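Local coordinates for protein type ii site-specific deoxyribonuclease (PDB 6EKR) that probably acts as a type II site-specific deoxyribonuclease, a restriction endonuclease of the PD-(D/E)xK family that cleaves DNA within its recognition sequence, at residues A[61-67]-A[119-125]; A[69-73]-A[265-269]; A[177-181]-A[192-196]. The protein carries 2 engineered substitutions. All coordinates share one frame; numbering follows the deposited sequence.

Contact 1: residues A[61-67]-A[119-125]; sequences FNGEYSR and ACCFDLW
OD2 of Asp123 is gripped twice by Arg67: NE donates to it at 2.8 Å, and the backbone N of the same residue adds a weak bond of 3.3 Å. The second carboxylate oxygen is held as well, because Arg67 NH2 donates to Asp123 OD1 at 2.9 Å. The guanidinium thus meets the carboxylate side-on through NE and one NH2 hydrogen, each oxygen offering its syn lone pair. The two planes lie only 25° apart, a nearly coplanar bidentate salt bridge. The arginine chain folds at its third torsion, which brings NE and NH2 round to the helix. One turn earlier, the methyl of Ala119 sits over the centre of one guanidinium face, so the group is bonded at its edge and covered on one face. Ser66 packs CB against Cys120 SG at 3.8 Å, while its OG bonds to the backbone N of Phe59 and to Arg67 O. Further along, Leu124 CD2 lies among the backbone atoms of Phe61, Glu64 and Ser66. With chi1 at -173° the phenyl of Phe61 swings away from the backbone N and reaches Trp125, whose NE1 lies over one phenyl face toward the rim; the phenyl and the five-membered ring of the indole are oblique, planes 56° apart, centroids 4.5 Å apart. Asn39 of helix 22-39 touches both aromatic residues. This is a two-residue beta-hairpin turn and its short return strand laid on the C-terminal turns of helix 101-125, with aromatic and leucine packing near the turn and a side-on salt bridge at the other end.

Contact 2: residues A[69-73]-A[265-269]; sequences VRDDL and YCDIP
Arg70 divides its guanidinium between two aspartates, one in its own loop and one across the contact, and its grip is much firmer on the nearer. To Asp72 it presents NE and NH2 side-on: NE donates to OD1 and NH2 to OD2, each at 2.8 Å. The NE bond lies close to the guanidinium plane and meets a syn lone pair, whereas OD2 is tilted well out of that plane. Across the contact, NH1 reaches Asp267 OD1 at 3.4 Å, a long and weak bond that closes a three-residue salt-bridge network. The guanidinium and the Asp267 carboxylate stand 70° apart, unlike the side-on pairing with Asp72. Asp267 instead lies alongside the aliphatic part of the arginine, with Arg70 CD near its carboxyl carbon; CG anti to the backbone N (chi1 177°) sets it there. Its other oxygen, OD2, is bonded to the hydroxyl of Tyr56. Water 1 bridges the two loops, accepting from Arg70 NH1 at 2.8 Å and donating to Cys266 O at 3.2 Å. That carbonyl oxygen also receives Asn108 ND2 and packs against Leu73 CD2. The same methyl lies over one guanidinium face of Arg70, 3.8 Å above the plane and offset toward the rim, and a backbone bond from Leu73 N to Arg70 O closes the turn between them. Two loops without regular structure are thereby joined between larger elements: helix 101-125 borders them through Asn108 and Tyr112, strand 53-61 through Gln54 and Tyr56, and the 265-269 loop leads out of strand 262-265 of the mixed sheet.

Contact 3: residues A[177-181]-A[192-196]; sequences STDIV and VIPLK
Strands 179-181 and 192-194 run antiparallel at 165°, with Ile180 and Ile193 as a hydrogen-bonded pair flanked by the non-hydrogen-bonded pairs Asp179-Pro194 and Val181-Val192. Ile193 N donates to Ile180 O at 2.7 Å, in the carbonyl plane, while the return bond from Ile180 N to Ile193 O, at 2.9 Å, comes from above the plane of the Ile193 carbonyl. Past the non-hydrogen-bonded Asp179-Pro194 pair, which asks no N-H of the proline toward this strand, Leu195 N continues the ladder to Thr178 O at 2.9 Å, almost in line with the carbonyl. On one face, the branched CB atoms of Ile180 and Ile193 are 4.2 Å apart, and Ile180 CD1 meets Leu195 CD1 at 3.7 Å; Ala142 and Leu145 of helix 132-148 pack on the two isoleucines. The other face carries Asp179, whose CG stands beside the backbone N (chi1 -72°), directing OD1 over CA and CB of Pro194. Its OD2 is bonded to Gln209 NE2. Lys196 NZ approaches Asp179 OD1 to 5.0 Å without touching it. The contact therefore has an apolar side packed on helices 132-148 and 286-298 and a face of mixed character, on which Asp179 lies near the end of Lys196, consistent with the acidic and lysine positions of a PD-(D/E)xK core.

Along the chain, the segments of contacts 1 and 2 alternate, and contact 3 falls wholly between the two halves of contact 2. Contacts 1 and 2 have centres 18 Å apart and touch through Cys120 SG and Val69 CG2, 3.6 Å apart; contact 1 includes the end of helix 101-125 and of strand 53-61, and contact 2 packs beside both. Contact 3 lies deeper, about 9 Å from the chain centre, on the edge hairpin of the mixed sheet. Its centre is 26 Å from contact 1 and 20 Å from contact 2. Strand 262-265 of that sheet leads into contact 2, so this contact joins the probable nuclease core to the hairpin of strands 53-61 and 64-65 and helix 101-125, which meet in contact 1.

Contact 1: residues A[61-67]-A[119-125]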
ATOM      1  N   PHE A  61       4.931  30.553   2.050  1.00 52.98           N
ATOM      2  CA  PHE A  61       3.798  31.456   2.220  1.00 54.08           C
ATOM      3  C   PHE A  61       3.262  31.401   3.648  1.00 55.16           C
ATOM      4  O   PHE A  61       2.875  30.334   4.133  1.00 55.55           O
ATOM      5  CB  PHE A  61       2.682  31.120   1.234  1.00 54.00           C
ATOM      6  CG  PHE A  61       1.558  32.108   1.234  1.00 53.67           C
ATOM      7  CD1 PHE A  61       1.671  33.309   0.538  1.00 53.82           C
ATOM      8  CD2 PHE A  61       0.382  31.836   1.925  1.00 53.10           C
ATOM      9  CE1 PHE A  61       0.628  34.235   0.542  1.00 54.38           C
ATOM     10  CE2 PHE A  61      -0.663  32.746   1.938  1.00 53.35           C
ATOM     11  CZ  PHE A  61      -0.545  33.950   1.248  1.00 53.96           C
ATOM     12  N   ASN A  62       3.230  32.555   4.313  1.00 56.26           N
ATOM     13  CA  ASN A  62       2.747  32.653   5.694  1.00 57.42           C
ATOM     14  C   ASN A  62       3.293  31.556   6.606  1.00 58.20           C
ATOM     15  O   ASN A  62       2.542  30.926   7.352  1.00 58.54           O
ATOM     16  CB  ASN A  62       1.211  32.683   5.741  1.00 57.30           C
ATOM     17  CG  ASN A  62       0.634  34.041   5.363  1.00 58.02           C
ATOM     18  OD1 ASN A  62       1.280  35.081   5.518  1.00 59.08           O
ATOM     19  ND2 ASN A  62      -0.597  34.036   4.874  1.00 58.45           N
ATOM     20  N   GLY A  63       4.600  31.329   6.538  1.00 59.10           N
ATOM     21  CA  GLY A  63       5.243  30.312   7.367  1.00 60.48           C
ATOM     22  C   GLY A  63       5.366  28.969   6.663  1.00 61.42           C
ATOM     23  O   GLY A  63       6.462  28.389   6.597  1.00 61.73           O
ATOM     24  N   GLU A  64       4.241  28.483   6.131  1.00 61.71           N
ATOM     25  CA  GLU A  64       4.176  27.200   5.442  1.00 62.23           C
ATOM     26  C   GLU A  64       5.224  27.027   4.327  1.00 61.86           C
ATOM     27  O   GLU A  64       5.641  28.006   3.697  1.00 61.96           O
ATOM     28  CB  GLU A  64       2.773  26.984   4.883  1.00 62.70           C
ATOM     29  CG  GLU A  64       1.769  26.469   5.910  1.00 65.38           C
ATOM     30  CD  GLU A  64       0.583  25.752   5.258  1.00 68.90           C
ATOM     31  OE1 GLU A  64      -0.113  26.369   4.420  1.00 70.30           O
ATOM     32  OE2 GLU A  64       0.344  24.567   5.585  1.00 70.46           O
ATOM     33  N   TYR A  65       5.644  25.774   4.113  1.00 61.33           N
ATOM     34  CA  TYR A  65       6.626  25.409   3.076  1.00 60.44           C
ATOM     35  C   TYR A  65       6.013  24.447   2.068  1.00 59.29           C
ATOM     36  O   TYR A  65       5.187  23.610   2.423  1.00 59.11           O
ATOM     37  CB  TYR A  65       7.850  24.719   3.696  1.00 61.07           C
ATOM     38  CG  TYR A  65       8.882  25.628   4.335  1.00 61.85           C
ATOM     39  CD1 TYR A  65      10.109  25.867   3.712  1.00 61.94           C
ATOM     40  CD2 TYR A  65       8.644  26.223   5.581  1.00 62.60           C
ATOM     41  CE1 TYR A  65      11.063  26.693   4.299  1.00 62.28           C
ATOM     42  CE2 TYR A  65       9.591  27.054   6.177  1.00 62.24           C
ATOM     43  CZ  TYR A  65      10.795  27.281   5.532  1.00 62.40           C
ATOM     44  OH  TYR A  65      11.737  28.094   6.123  1.00 63.08           O
ATOM     45  N   SER A  66       6.429  24.559   0.813  1.00 57.84           N
ATOM     46  CA  SER A  66       6.057  23.586  -0.192  1.00 56.44           C
ATOM     47  C   SER A  66       7.023  22.417  -0.085  1.00 55.72           C
ATOM     48  O   SER A  66       8.068  22.541   0.544  1.00 55.68           O
ATOM     49  CB  SER A  66       6.150  24.204  -1.581  1.00 56.26           C
ATOM     50  OG  SER A  66       7.497  24.419  -1.921  1.00 55.37           O
ATOM     51  N   ARG A  67       6.668  21.285  -0.690  1.00 54.70           N
ATOM     52  CA  ARG A  67       7.602  20.173  -0.872  1.00 53.57           C
ATOM     53  C   ARG A  67       8.865  20.679  -1.579  1.00 52.95           C
ATOM     54  O   ARG A  67       8.816  21.699  -2.273  1.00 52.64           O
ATOM     55  CB  ARG A  67       6.950  19.051  -1.687  1.00 53.34           C
ATOM     56  CG  ARG A  67       6.669  19.414  -3.127  1.00 52.59           C
ATOM     57  CD  ARG A  67       5.784  18.390  -3.776  1.00 52.93           C
ATOM     58  NE  ARG A  67       4.431  18.427  -3.229  1.00 52.92           N
ATOM     59  CZ  ARG A  67       3.507  17.496  -3.436  1.00 52.61           C
ATOM     60  NH1 ARG A  67       3.770  16.431  -4.181  1.00 52.61           N
ATOM     61  NH2 ARG A  67       2.315  17.633  -2.886  1.00 52.94           N
ATOM     62  N   ALA A 119       1.435  21.147  -7.726  1.00 44.97           N
ATOM     63  CA  ALA A 119       1.659  20.465  -6.458  1.00 45.47           C
ATOM     64  C   ALA A 119       2.004  21.430  -5.320  1.00 45.93           C
ATOM     65  O   ALA A 119       1.380  21.380  -4.259  1.00 46.05           O
ATOM     66  CB  ALA A 119       2.740  19.375  -6.612  1.00 45.29           C
ATOM     67  N   CYS A 120       2.979  22.309  -5.545  1.00 46.48           N
ATOM     68  CA  CYS A 120       3.405  23.280  -4.537  1.00 47.41           C
ATOM     69  C   CYS A 120       2.313  24.262  -4.129  1.00 48.09           C
ATOM     70  O   CYS A 120       2.268  24.702  -2.982  1.00 47.81           O
ATOM     71  CB  CYS A 120       4.619  24.068  -5.024  1.00 47.60           C
ATOM     72  SG  CYS A 120       6.082  23.088  -5.171  1.00 46.73           S
ATOM     73  N   CYS A 121       1.454  24.623  -5.081  1.00 49.21           N
ATOM     74  CA  CYS A 121       0.276  25.442  -4.795  1.00 50.43           C
ATOM     75  C   CYS A 121      -0.624  24.818  -3.729  1.00 51.13           C
ATOM     76  O   CYS A 121      -1.089  25.513  -2.819  1.00 51.14           O
ATOM     77  CB  CYS A 121      -0.506  25.695  -6.071  1.00 50.19           C
ATOM     78  SG  CYS A 121       0.201  27.003  -7.081  1.00 52.09           S
ATOM     79  N   PHE A 122      -0.841  23.507  -3.840  1.00 52.11           N
ATOM     80  CA  PHE A 122      -1.594  22.737  -2.845  1.00 53.24           C
ATOM     81  C   PHE A 122      -0.911  22.616  -1.491  1.00 53.42           C
ATOM     82  O   PHE A 122      -1.582  22.534  -0.471  1.00 53.42           O
ATOM     83  CB  PHE A 122      -1.894  21.330  -3.361  1.00 53.80           C
ATOM     84  CG  PHE A 122      -3.064  21.260  -4.293  1.00 55.27           C
ATOM     85  CD1 PHE A 122      -4.159  20.472  -3.982  1.00 56.47           C
ATOM     86  CD2 PHE A 122      -3.072  21.984  -5.491  1.00 56.65           C
ATOM     87  CE1 PHE A 122      -5.246  20.402  -4.854  1.00 57.13           C
ATOM     88  CE2 PHE A 122      -4.155  21.918  -6.367  1.00 56.26           C
ATOM     89  CZ  PHE A 122      -5.238  21.129  -6.049  1.00 56.03           C
ATOM     90  N   ASP A 123       0.416  22.568  -1.476  1.00 53.96           N
ATOM     91  CA  ASP A 123       1.134  22.489  -0.212  1.00 54.54           C
ATOM     92  C   ASP A 123       1.008  23.795   0.564  1.00 55.20           C
ATOM     93  O   ASP A 123       0.999  23.786   1.794  1.00 55.31           O
ATOM     94  CB  ASP A 123       2.605  22.160  -0.439  1.00 54.42           C
ATOM     95  CG  ASP A 123       2.808  20.908  -1.264  1.00 54.66           C
ATOM     96  OD1 ASP A 123       2.125  19.888  -1.036  1.00 53.41           O
ATOM     97  OD2 ASP A 123       3.682  20.943  -2.149  1.00 56.98           O
ATOM     98  N   LEU A 124       0.903  24.912  -0.157  1.00 56.07           N
ATOM     99  CA  LEU A 124       0.829  26.219   0.475  1.00 57.17           C
ATOM    100  C   LEU A 124      -0.598  26.643   0.782  1.00 58.38           C
ATOM    101  O   LEU A 124      -0.851  27.228   1.827  1.00 58.58           O
ATOM    102  CB  LEU A 124       1.521  27.296  -0.370  1.00 56.90           C
ATOM    103  CG  LEU A 124       3.020  27.212  -0.682  1.00 56.39           C
ATOM    104  CD1 LEU A 124       3.398  28.308  -1.656  1.00 55.95           C
ATOM    105  CD2 LEU A 124       3.901  27.283   0.560  1.00 55.66           C
ATOM    106  N   TRP A 125      -1.530  26.359  -0.122  1.00 60.01           N
ATOM    107  CA  TRP A 125      -2.901  26.836   0.051  1.00 61.69           C
ATOM    108  C   TRP A 125      -3.902  25.721   0.345  1.00 63.29           C
ATOM    109  O   TRP A 125      -5.111  25.952   0.409  1.00 63.67           O
ATOM    110  CB  TRP A 125      -3.317  27.727  -1.120  1.00 61.22           C
ATOM    111  CG  TRP A 125      -2.523  29.001  -1.117  1.00 61.19           C
ATOM    112  CD1 TRP A 125      -2.635  30.028  -0.226  1.00 61.20           C
ATOM    113  CD2 TRP A 125      -1.470  29.370  -2.023  1.00 60.59           C
ATOM    114  NE1 TRP A 125      -1.730  31.018  -0.527  1.00 61.41           N
ATOM    115  CE2 TRP A 125      -1.001  30.637  -1.623  1.00 60.82           C
ATOM    116  CE3 TRP A 125      -0.880  28.754  -3.130  1.00 60.50           C
ATOM    117  CZ2 TRP A 125       0.027  31.301  -2.294  1.00 60.82           C
ATOM    118  CZ3 TRP A 125       0.140  29.418  -3.799  1.00 60.82           C
ATOM    119  CH2 TRP A 125       0.581  30.677  -3.380  1.00 60.70           C
TER

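Contact 2: residues A[69-73]-A[265-269]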
ATOM      1  N   VAL A  69      11.904  21.412  -4.092  1.00 50.88           N
ATOM      2  CA  VAL A  69      11.897  21.634  -5.534  1.00 50.54           C
ATOM      3  C   VAL A  69      13.326  21.781  -6.053  1.00 50.50           C
ATOM      4  O   VAL A  69      14.084  22.632  -5.585  1.00 50.26           O
ATOM      5  CB  VAL A  69      11.052  22.893  -5.893  1.00 50.42           C
ATOM      6  CG1 VAL A  69      11.519  23.545  -7.181  1.00 50.38           C
ATOM      7  CG2 VAL A  69       9.587  22.538  -5.998  1.00 50.49           C
ATOM      8  N   ARG A  70      13.689  20.938  -7.014  1.00 50.51           N
ATOM      9  CA  ARG A  70      14.965  21.083  -7.693  1.00 50.75           C
ATOM     10  C   ARG A  70      14.960  22.353  -8.528  1.00 50.93           C
ATOM     11  O   ARG A  70      14.374  22.395  -9.610  1.00 50.70           O
ATOM     12  CB  ARG A  70      15.295  19.859  -8.553  1.00 50.69           C
ATOM     13  CG  ARG A  70      16.081  18.797  -7.815  1.00 50.34           C
ATOM     14  CD  ARG A  70      16.485  17.667  -8.727  1.00 49.50           C
ATOM     15  NE  ARG A  70      17.520  18.076  -9.669  1.00 49.59           N
ATOM     16  CZ  ARG A  70      17.986  17.318 -10.656  1.00 49.21           C
ATOM     17  NH1 ARG A  70      17.512  16.092 -10.860  1.00 48.37           N
ATOM     18  NH2 ARG A  70      18.930  17.797 -11.449  1.00 48.82           N
ATOM     19  N   ASP A  71      15.615  23.382  -7.993  1.00 51.58           N
ATOM     20  CA  ASP A  71      15.715  24.699  -8.617  1.00 52.33           C
ATOM     21  C   ASP A  71      16.340  24.645 -10.002  1.00 52.42           C
ATOM     22  O   ASP A  71      15.975  25.411 -10.900  1.00 52.37           O
ATOM     23  CB  ASP A  71      16.557  25.613  -7.746  1.00 52.63           C
ATOM     24  CG  ASP A  71      16.658  27.005  -8.310  1.00 54.13           C
ATOM     25  OD1 ASP A  71      15.973  27.892  -7.769  1.00 56.82           O
ATOM     26  OD2 ASP A  71      17.400  27.214  -9.300  1.00 55.06           O
ATOM     27  N   ASP A  72      17.293  23.735 -10.159  1.00 52.54           N
ATOM     28  CA  ASP A  72      17.941  23.516 -11.432  1.00 52.82           C
ATOM     29  C   ASP A  72      16.994  22.897 -12.462  1.00 52.76           C
ATOM     30  O   ASP A  72      17.368  22.732 -13.618  1.00 52.97           O
ATOM     31  CB  ASP A  72      19.149  22.610 -11.228  1.00 53.05           C
ATOM     32  CG  ASP A  72      18.769  21.155 -11.135  1.00 53.94           C
ATOM     33  OD1 ASP A  72      18.405  20.678 -10.036  1.00 55.19           O
ATOM     34  OD2 ASP A  72      18.840  20.486 -12.180  1.00 55.13           O
ATOM     35  N   LEU A  73      15.778  22.554 -12.035  1.00 52.67           N
ATOM     36  CA  LEU A  73      14.815  21.828 -12.870  1.00 52.26           C
ATOM     37  C   LEU A  73      13.519  22.630 -13.076  1.00 52.15           C
ATOM     38  O   LEU A  73      12.946  22.645 -14.170  1.00 51.93           O
ATOM     39  CB  LEU A  73      14.521  20.466 -12.228  1.00 52.22           C
ATOM     40  CG  LEU A  73      14.499  19.191 -13.084  1.00 52.52           C
ATOM     41  CD1 LEU A  73      15.773  19.009 -13.917  1.00 51.14           C
ATOM     42  CD2 LEU A  73      14.250  17.962 -12.206  1.00 51.93           C
ATOM     43  N   TYR A 265      11.775   9.260 -14.037  1.00 49.70           N
ATOM     44  CA  TYR A 265      11.702  10.326 -13.053  1.00 48.51           C
ATOM     45  C   TYR A 265      12.145  11.643 -13.650  1.00 47.81           C
ATOM     46  O   TYR A 265      13.019  11.684 -14.502  1.00 48.04           O
ATOM     47  CB  TYR A 265      12.611  10.034 -11.864  1.00 48.42           C
ATOM     48  CG  TYR A 265      12.187   8.894 -10.972  1.00 48.21           C
ATOM     49  CD1 TYR A 265      11.359   9.111  -9.869  1.00 47.88           C
ATOM     50  CD2 TYR A 265      12.644   7.599 -11.212  1.00 48.12           C
ATOM     51  CE1 TYR A 265      10.980   8.057  -9.042  1.00 48.36           C
ATOM     52  CE2 TYR A 265      12.275   6.540 -10.393  1.00 48.14           C
ATOM     53  CZ  TYR A 265      11.449   6.769  -9.313  1.00 48.22           C
ATOM     54  OH  TYR A 265      11.099   5.710  -8.514  1.00 47.63           O
ATOM     55  N   CYS A 266      11.538  12.723 -13.189  1.00 46.98           N
ATOM     56  CA  CYS A 266      12.042  14.044 -13.468  1.00 46.31           C
ATOM     57  C   CYS A 266      13.301  14.212 -12.657  1.00 45.74           C
ATOM     58  O   CYS A 266      14.319  14.696 -13.150  1.00 45.84           O
ATOM     59  CB  CYS A 266      11.030  15.093 -13.033  1.00 46.34           C
ATOM     60  SG  CYS A 266       9.791  15.414 -14.243  1.00 47.16           S
ATOM     61  N   ASP A 267      13.208  13.791 -11.402  1.00 44.98           N
ATOM     62  CA  ASP A 267      14.277  13.910 -10.446  1.00 44.41           C
ATOM     63  C   ASP A 267      14.613  12.494 -10.017  1.00 44.06           C
ATOM     64  O   ASP A 267      14.061  11.986  -9.051  1.00 43.91           O
ATOM     65  CB  ASP A 267      13.795  14.774  -9.278  1.00 44.41           C
ATOM     66  CG  ASP A 267      14.816  14.912  -8.164  1.00 44.58           C
ATOM     67  OD1 ASP A 267      15.959  14.415  -8.283  1.00 45.10           O
ATOM     68  OD2 ASP A 267      14.458  15.539  -7.148  1.00 44.97           O
ATOM     69  N   ILE A 268      15.507  11.855 -10.767  1.00 44.15           N
ATOM     70  CA  ILE A 268      15.908  10.480 -10.495  1.00 44.17           C
ATOM     71  C   ILE A 268      16.714  10.431  -9.208  1.00 44.81           C
ATOM     72  O   ILE A 268      17.717  11.145  -9.086  1.00 45.11           O
ATOM     73  CB  ILE A 268      16.750   9.874 -11.623  1.00 43.69           C
ATOM     74  CG1 ILE A 268      15.969   9.862 -12.935  1.00 43.48           C
ATOM     75  CG2 ILE A 268      17.127   8.455 -11.268  1.00 43.32           C
ATOM     76  CD1 ILE A 268      16.838   9.849 -14.179  1.00 43.13           C
ATOM     77  N   PRO A 269      16.275   9.599  -8.237  1.00 45.15           N
ATOM     78  CA  PRO A 269      17.090   9.466  -7.034  1.00 45.24           C
ATOM     79  C   PRO A 269      18.421   8.840  -7.393  1.00 45.69           C
ATOM     80  O   PRO A 269      18.479   7.879  -8.167  1.00 45.53           O
ATOM     81  CB  PRO A 269      16.275   8.532  -6.133  1.00 45.16           C
ATOM     82  CG  PRO A 269      15.298   7.863  -7.024  1.00 45.08           C
ATOM     83  CD  PRO A 269      15.059   8.759  -8.196  1.00 44.94           C
TER
HETATM   84  O   HOH W   1      17.399  14.079 -12.755  1.00 32.59           O

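Contact 3: residues A[177-181]-A[192-196]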
ATOM      1  N   SER A 177      -5.912   5.451  -7.823  1.00 71.60           N
ATOM      2  CA  SER A 177      -5.065   4.964  -8.897  1.00 70.33           C
ATOM      3  C   SER A 177      -5.265   5.711 -10.226  1.00 69.30           C
ATOM      4  O   SER A 177      -6.379   5.785 -10.770  1.00 69.41           O
ATOM      5  CB  SER A 177      -5.242   3.460  -9.059  1.00 70.23           C
ATOM      6  OG  SER A 177      -4.251   2.946  -9.923  1.00 70.94           O
ATOM      7  N   THR A 178      -4.169   6.270 -10.731  1.00 67.75           N
ATOM      8  CA  THR A 178      -4.156   6.979 -12.009  1.00 66.23           C
ATOM      9  C   THR A 178      -3.223   6.243 -12.968  1.00 64.90           C
ATOM     10  O   THR A 178      -1.998   6.369 -12.867  1.00 64.94           O
ATOM     11  CB  THR A 178      -3.686   8.462 -11.853  1.00 66.47           C
ATOM     12  OG1 THR A 178      -2.345   8.499 -11.338  1.00 66.41           O
ATOM     13  CG2 THR A 178      -4.611   9.246 -10.914  1.00 66.39           C
ATOM     14  N   ASP A 179      -3.809   5.453 -13.868  1.00 62.91           N
ATOM     15  CA  ASP A 179      -3.062   4.702 -14.872  1.00 61.05           C
ATOM     16  C   ASP A 179      -3.570   5.093 -16.237  1.00 59.42           C
ATOM     17  O   ASP A 179      -4.770   5.228 -16.403  1.00 59.58           O
ATOM     18  CB  ASP A 179      -3.280   3.201 -14.692  1.00 61.39           C
ATOM     19  CG  ASP A 179      -2.585   2.637 -13.463  1.00 62.25           C
ATOM     20  OD1 ASP A 179      -1.830   3.368 -12.782  1.00 62.72           O
ATOM     21  OD2 ASP A 179      -2.794   1.435 -13.183  1.00 63.54           O
ATOM     22  N   ILE A 180      -2.674   5.273 -17.208  1.00 57.57           N
ATOM     23  CA  ILE A 180      -3.075   5.587 -18.592  1.00 55.62           C
ATOM     24  C   ILE A 180      -2.855   4.389 -19.498  1.00 54.99           C
ATOM     25  O   ILE A 180      -1.786   3.803 -19.506  1.00 54.89           O
ATOM     26  CB  ILE A 180      -2.341   6.827 -19.178  1.00 55.40           C
ATOM     27  CG1 ILE A 180      -2.867   8.114 -18.536  1.00 55.10           C
ATOM     28  CG2 ILE A 180      -2.527   6.903 -20.690  1.00 54.61           C
ATOM     29  CD1 ILE A 180      -2.051   9.358 -18.821  1.00 54.94           C
ATOM     30  N   VAL A 181      -3.879   4.026 -20.253  1.00 54.30           N
ATOM     31  CA  VAL A 181      -3.770   2.955 -21.227  1.00 53.74           C
ATOM     32  C   VAL A 181      -3.799   3.550 -22.630  1.00 53.64           C
ATOM     33  O   VAL A 181      -4.741   4.249 -23.001  1.00 53.28           O
ATOM     34  CB  VAL A 181      -4.901   1.895 -21.059  1.00 53.69           C
ATOM     35  CG1 VAL A 181      -4.691   0.716 -21.996  1.00 52.76           C
ATOM     36  CG2 VAL A 181      -4.978   1.415 -19.623  1.00 53.64           C
ATOM     37  N   VAL A 192       0.701   0.681 -20.480  1.00 49.08           N
ATOM     38  CA  VAL A 192      -0.017   1.039 -19.278  1.00 48.38           C
ATOM     39  C   VAL A 192       0.911   1.931 -18.477  1.00 47.87           C
ATOM     40  O   VAL A 192       1.980   1.496 -18.045  1.00 47.75           O
ATOM     41  CB  VAL A 192      -0.375  -0.194 -18.452  1.00 48.43           C
ATOM     42  CG1 VAL A 192      -1.062   0.216 -17.171  1.00 48.77           C
ATOM     43  CG2 VAL A 192      -1.271  -1.127 -19.247  1.00 49.02           C
ATOM     44  N   ILE A 193       0.506   3.182 -18.291  1.00 47.23           N
ATOM     45  CA  ILE A 193       1.350   4.162 -17.617  1.00 46.68           C
ATOM     46  C   ILE A 193       0.834   4.525 -16.214  1.00 46.79           C
ATOM     47  O   ILE A 193      -0.031   5.385 -16.065  1.00 46.61           O
ATOM     48  CB  ILE A 193       1.574   5.408 -18.488  1.00 46.35           C
ATOM     49  CG1 ILE A 193       2.113   4.979 -19.861  1.00 46.01           C
ATOM     50  CG2 ILE A 193       2.515   6.380 -17.782  1.00 45.49           C
ATOM     51  CD1 ILE A 193       1.771   5.917 -20.999  1.00 44.49           C
ATOM     52  N   PRO A 194       1.358   3.839 -15.178  1.00 46.93           N
ATOM     53  CA  PRO A 194       1.018   4.210 -13.819  1.00 46.90           C
ATOM     54  C   PRO A 194       1.716   5.506 -13.444  1.00 47.07           C
ATOM     55  O   PRO A 194       2.941   5.602 -13.528  1.00 47.40           O
ATOM     56  CB  PRO A 194       1.571   3.045 -12.987  1.00 46.91           C
ATOM     57  CG  PRO A 194       1.939   1.978 -13.959  1.00 46.73           C
ATOM     58  CD  PRO A 194       2.273   2.683 -15.206  1.00 46.76           C
ATOM     59  N   LEU A 195       0.938   6.498 -13.037  1.00 47.10           N
ATOM     60  CA  LEU A 195       1.488   7.788 -12.676  1.00 47.16           C
ATOM     61  C   LEU A 195       1.407   7.967 -11.180  1.00 47.67           C
ATOM     62  O   LEU A 195       0.381   7.646 -10.582  1.00 48.12           O
ATOM     63  CB  LEU A 195       0.729   8.895 -13.395  1.00 46.88           C
ATOM     64  CG  LEU A 195       0.863   8.731 -14.908  1.00 45.90           C
ATOM     65  CD1 LEU A 195      -0.486   8.521 -15.568  1.00 44.87           C
ATOM     66  CD2 LEU A 195       1.613   9.889 -15.507  1.00 45.25           C
ATOM     67  N   LYS A 196       2.511   8.436 -10.593  1.00 48.00           N
ATOM     68  CA  LYS A 196       2.625   8.759  -9.178  1.00 48.47           C
ATOM     69  C   LYS A 196       3.700   9.822  -9.025  1.00 48.79           C
ATOM     70  O   LYS A 196       4.759   9.707  -9.629  1.00 48.44           O
ATOM     71  CB  LYS A 196       3.061   7.539  -8.371  1.00 48.55           C
ATOM     72  CG  LYS A 196       2.100   6.376  -8.367  1.00 49.92           C
ATOM     73  CD  LYS A 196       2.737   5.145  -7.728  1.00 52.63           C
ATOM     74  CE  LYS A 196       2.136   3.883  -8.309  1.00 53.77           C
ATOM     75  NZ  LYS A 196       0.671   4.089  -8.530  1.00 55.63           N
TER